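Local coordinates for protein gamma-glutamyl-gamma-aminobutyraldehyde dehydrogenase (Burkholderia cenocepacia, PDB 4LIH) that probably oxidises aldehydes such as gamma-glutamyl-gamma-aminobutyraldehyde to carboxylic acids, with NAD(P)+ as electron acceptor, at residues W175-L180 with I301-G306. Residues are numbered along the deposited sequence; the frame is centred on the assembly and turned at random.
Sequences WNFPIL and IFYNMG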
loop_
_atom_site.group_PDB
_atom_site.type_symbol
_atom_site.label_atom_id
_atom_site.label_comp_id
_atom_site.label_asym_id
_atom_site.label_seq_id
_atom_site.Cartn_x
_atom_site.Cartn_y
_atom_site.Cartn_z
ATOM N N TRP A 175 -24.194 -10.895 23.004
ATOM C CA TRP A 175 -25.553 -11.308 22.643
ATOM C C TRP A 175 -26.325 -10.272 21.870
ATOM O O TRP A 175 -27.469 -10.534 21.466
ATOM C CB TRP A 175 -26.342 -11.657 23.929
ATOM C CG TRP A 175 -26.234 -10.580 25.037
ATOM C CD1 TRP A 175 -25.409 -10.630 26.129
ATOM C CD2 TRP A 175 -26.956 -9.348 25.144
ATOM N NE1 TRP A 175 -25.552 -9.503 26.882
ATOM C CE2 TRP A 175 -26.502 -8.700 26.315
ATOM C CE3 TRP A 175 -27.923 -8.716 24.361
ATOM C CZ2 TRP A 175 -27.019 -7.469 26.745
ATOM C CZ3 TRP A 175 -28.453 -7.487 24.794
ATOM C CH2 TRP A 175 -27.986 -6.871 25.971
ATOM N N ASN A 176 -25.778 -9.067 21.710
ATOM C CA ASN A 176 -26.588 -8.016 21.062
ATOM C C ASN A 176 -26.630 -8.192 19.546
ATOM O O ASN A 176 -27.669 -7.890 18.901
ATOM C CB ASN A 176 -26.167 -6.605 21.474
ATOM C CG ASN A 176 -24.731 -6.285 21.108
ATOM O OD1 ASN A 176 -23.864 -7.176 21.052
ATOM N ND2 ASN A 176 -24.477 -5.021 20.776
ATOM N N PHE A 177 -25.521 -8.677 18.982
ATOM C CA PHE A 177 -25.421 -9.037 17.567
ATOM C C PHE A 177 -24.720 -10.387 17.463
ATOM O O PHE A 177 -23.556 -10.428 17.012
ATOM C CB PHE A 177 -24.619 -7.990 16.745
ATOM C CG PHE A 177 -25.307 -6.675 16.627
ATOM C CD1 PHE A 177 -26.201 -6.445 15.609
ATOM C CD2 PHE A 177 -25.112 -5.693 17.603
ATOM C CE1 PHE A 177 -26.886 -5.255 15.540
ATOM C CE2 PHE A 177 -25.809 -4.490 17.522
ATOM C CZ PHE A 177 -26.706 -4.292 16.518
ATOM N N PRO A 178 -25.397 -11.483 17.877
ATOM C CA PRO A 178 -24.696 -12.757 18.015
ATOM C C PRO A 178 -24.031 -13.234 16.738
ATOM O O PRO A 178 -22.835 -13.449 16.744
ATOM C CB PRO A 178 -25.781 -13.750 18.492
ATOM C CG PRO A 178 -26.852 -12.862 19.064
ATOM C CD PRO A 178 -26.801 -11.567 18.333
ATOM N N ILE A 179 -24.776 -13.408 15.665
ATOM C CA ILE A 179 -24.151 -13.936 14.455
ATOM C C ILE A 179 -23.193 -12.929 13.798
ATOM O O ILE A 179 -22.119 -13.312 13.296
ATOM C CB ILE A 179 -25.160 -14.530 13.438
ATOM C CG1 ILE A 179 -24.378 -15.451 12.458
ATOM C CG2 ILE A 179 -25.964 -13.447 12.730
ATOM C CD1 ILE A 179 -25.245 -15.943 11.326
ATOM N N LEU A 180 -23.536 -11.651 13.883
ATOM C CA LEU A 180 -22.806 -10.614 13.181
ATOM C C LEU A 180 -21.440 -10.358 13.831
ATOM O O LEU A 180 -20.408 -10.327 13.138
ATOM C CB LEU A 180 -23.686 -9.373 13.066
ATOM C CG LEU A 180 -23.156 -8.122 12.365
ATOM C CD1 LEU A 180 -22.170 -7.367 13.246
ATOM C CD2 LEU A 180 -22.550 -8.519 11.035
ATOM N N ILE A 301 -30.156 5.287 18.522
ATOM C CA ILE A 301 -30.325 4.911 19.924
ATOM C C ILE A 301 -31.411 3.899 20.143
ATOM O O ILE A 301 -31.438 3.268 21.167
ATOM C CB ILE A 301 -30.572 6.185 20.807
ATOM C CG1 ILE A 301 -30.624 5.869 22.315
ATOM C CG2 ILE A 301 -31.851 6.952 20.395
ATOM C CD1 ILE A 301 -29.397 5.083 22.826
ATOM N N PHE A 302 -32.340 3.750 19.194
ATOM C CA PHE A 302 -33.451 2.837 19.388
ATOM C C PHE A 302 -33.347 1.583 18.533
ATOM O O PHE A 302 -33.963 0.585 18.887
ATOM C CB PHE A 302 -34.801 3.563 19.141
ATOM C CG PHE A 302 -34.999 4.800 19.988
ATOM C CD1 PHE A 302 -34.616 4.837 21.301
ATOM C CD2 PHE A 302 -35.598 5.920 19.452
ATOM C CE1 PHE A 302 -34.790 5.978 22.075
ATOM C CE2 PHE A 302 -35.766 7.040 20.208
ATOM C CZ PHE A 302 -35.371 7.063 21.536
ATOM N N TYR A 303 -32.575 1.623 17.445
ATOM C CA TYR A 303 -32.246 0.434 16.667
ATOM C C TYR A 303 -31.613 -0.679 17.544
ATOM O O TYR A 303 -30.731 -0.429 18.341
ATOM C CB TYR A 303 -31.303 0.739 15.480
ATOM C CG TYR A 303 -31.064 -0.533 14.684
ATOM C CD1 TYR A 303 -32.006 -0.958 13.780
ATOM C CD2 TYR A 303 -29.935 -1.308 14.854
ATOM C CE1 TYR A 303 -31.850 -2.118 13.060
ATOM C CE2 TYR A 303 -29.774 -2.490 14.124
ATOM C CZ TYR A 303 -30.769 -2.856 13.235
ATOM O OH TYR A 303 -30.754 -3.968 12.478
ATOM N N ASN A 304 -32.076 -1.907 17.371
ATOM C CA ASN A 304 -31.666 -3.022 18.234
ATOM C C ASN A 304 -31.856 -2.753 19.712
ATOM O O ASN A 304 -31.076 -3.155 20.557
ATOM C CB ASN A 304 -30.208 -3.383 17.962
ATOM C CG ASN A 304 -29.934 -4.828 18.189
ATOM O OD1 ASN A 304 -30.629 -5.668 17.662
ATOM N ND2 ASN A 304 -28.929 -5.130 18.994
ATOM N N MET A 305 -32.907 -2.018 20.026
ATOM C CA MET A 305 -33.226 -1.697 21.411
ATOM C C MET A 305 -32.151 -0.908 22.184
ATOM O O MET A 305 -32.055 -1.041 23.394
ATOM C CB MET A 305 -33.530 -2.997 22.175
ATOM C CG MET A 305 -34.697 -3.808 21.607
ATOM S SD MET A 305 -34.464 -4.685 20.007
ATOM C CE MET A 305 -33.591 -6.166 20.498
ATOM N N GLY A 306 -31.311 -0.142 21.514
ATOM C CA GLY A 306 -30.224 0.613 22.211
ATOM C C GLY A 306 -29.089 -0.280 22.660
ATOM O O GLY A 306 -28.155 0.180 23.290
#
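Asn304 brings its ND2 over one face of the Phe177 ring, 3.4 Å from CZ, with the amide and ring planes only 28° apart. Tyr303 meets that same ring at the edge: Phe177 CE1 and Tyr303 CE2 are 4.2 Å apart, each near the plane of the other ring, so the two aromatics touch rim to rim without stacking. Phe177 gets there with CG anti to its carbonyl carbon (chi1 -68°), which carries the ring across to the 301-306 turn; the residue is the N-cap of helix 178-191, where the loop enters the helix.

The one hydrogen bond between the segments runs from Asn304 ND2 to Asn176 O, 3.0 Å long and moderately bent at 154°; the donor stands above the carbonyl plane. That ND2 also donates to Glu307 O, while Lys119 NZ bonds both Asn304 OD1 and Asn176 O, so the buried amide is held at both ends and its rotation is fixed. Glu307 O takes Asn176 ND2 as well, and the same nitrogen bonds a sulfonate oxygen of a MES molecule, probably from the crystallisation liquor. Trp175 to Pro178 form the Trp-Asn-Phe-Pro motif of aldehyde dehydrogenases; as in relatives, Asn176 ND2 probably helps form the oxyanion hole, consistent with the MES oxygen and with Glu274, the predicted active-site residue, about 9 Å away between side chains.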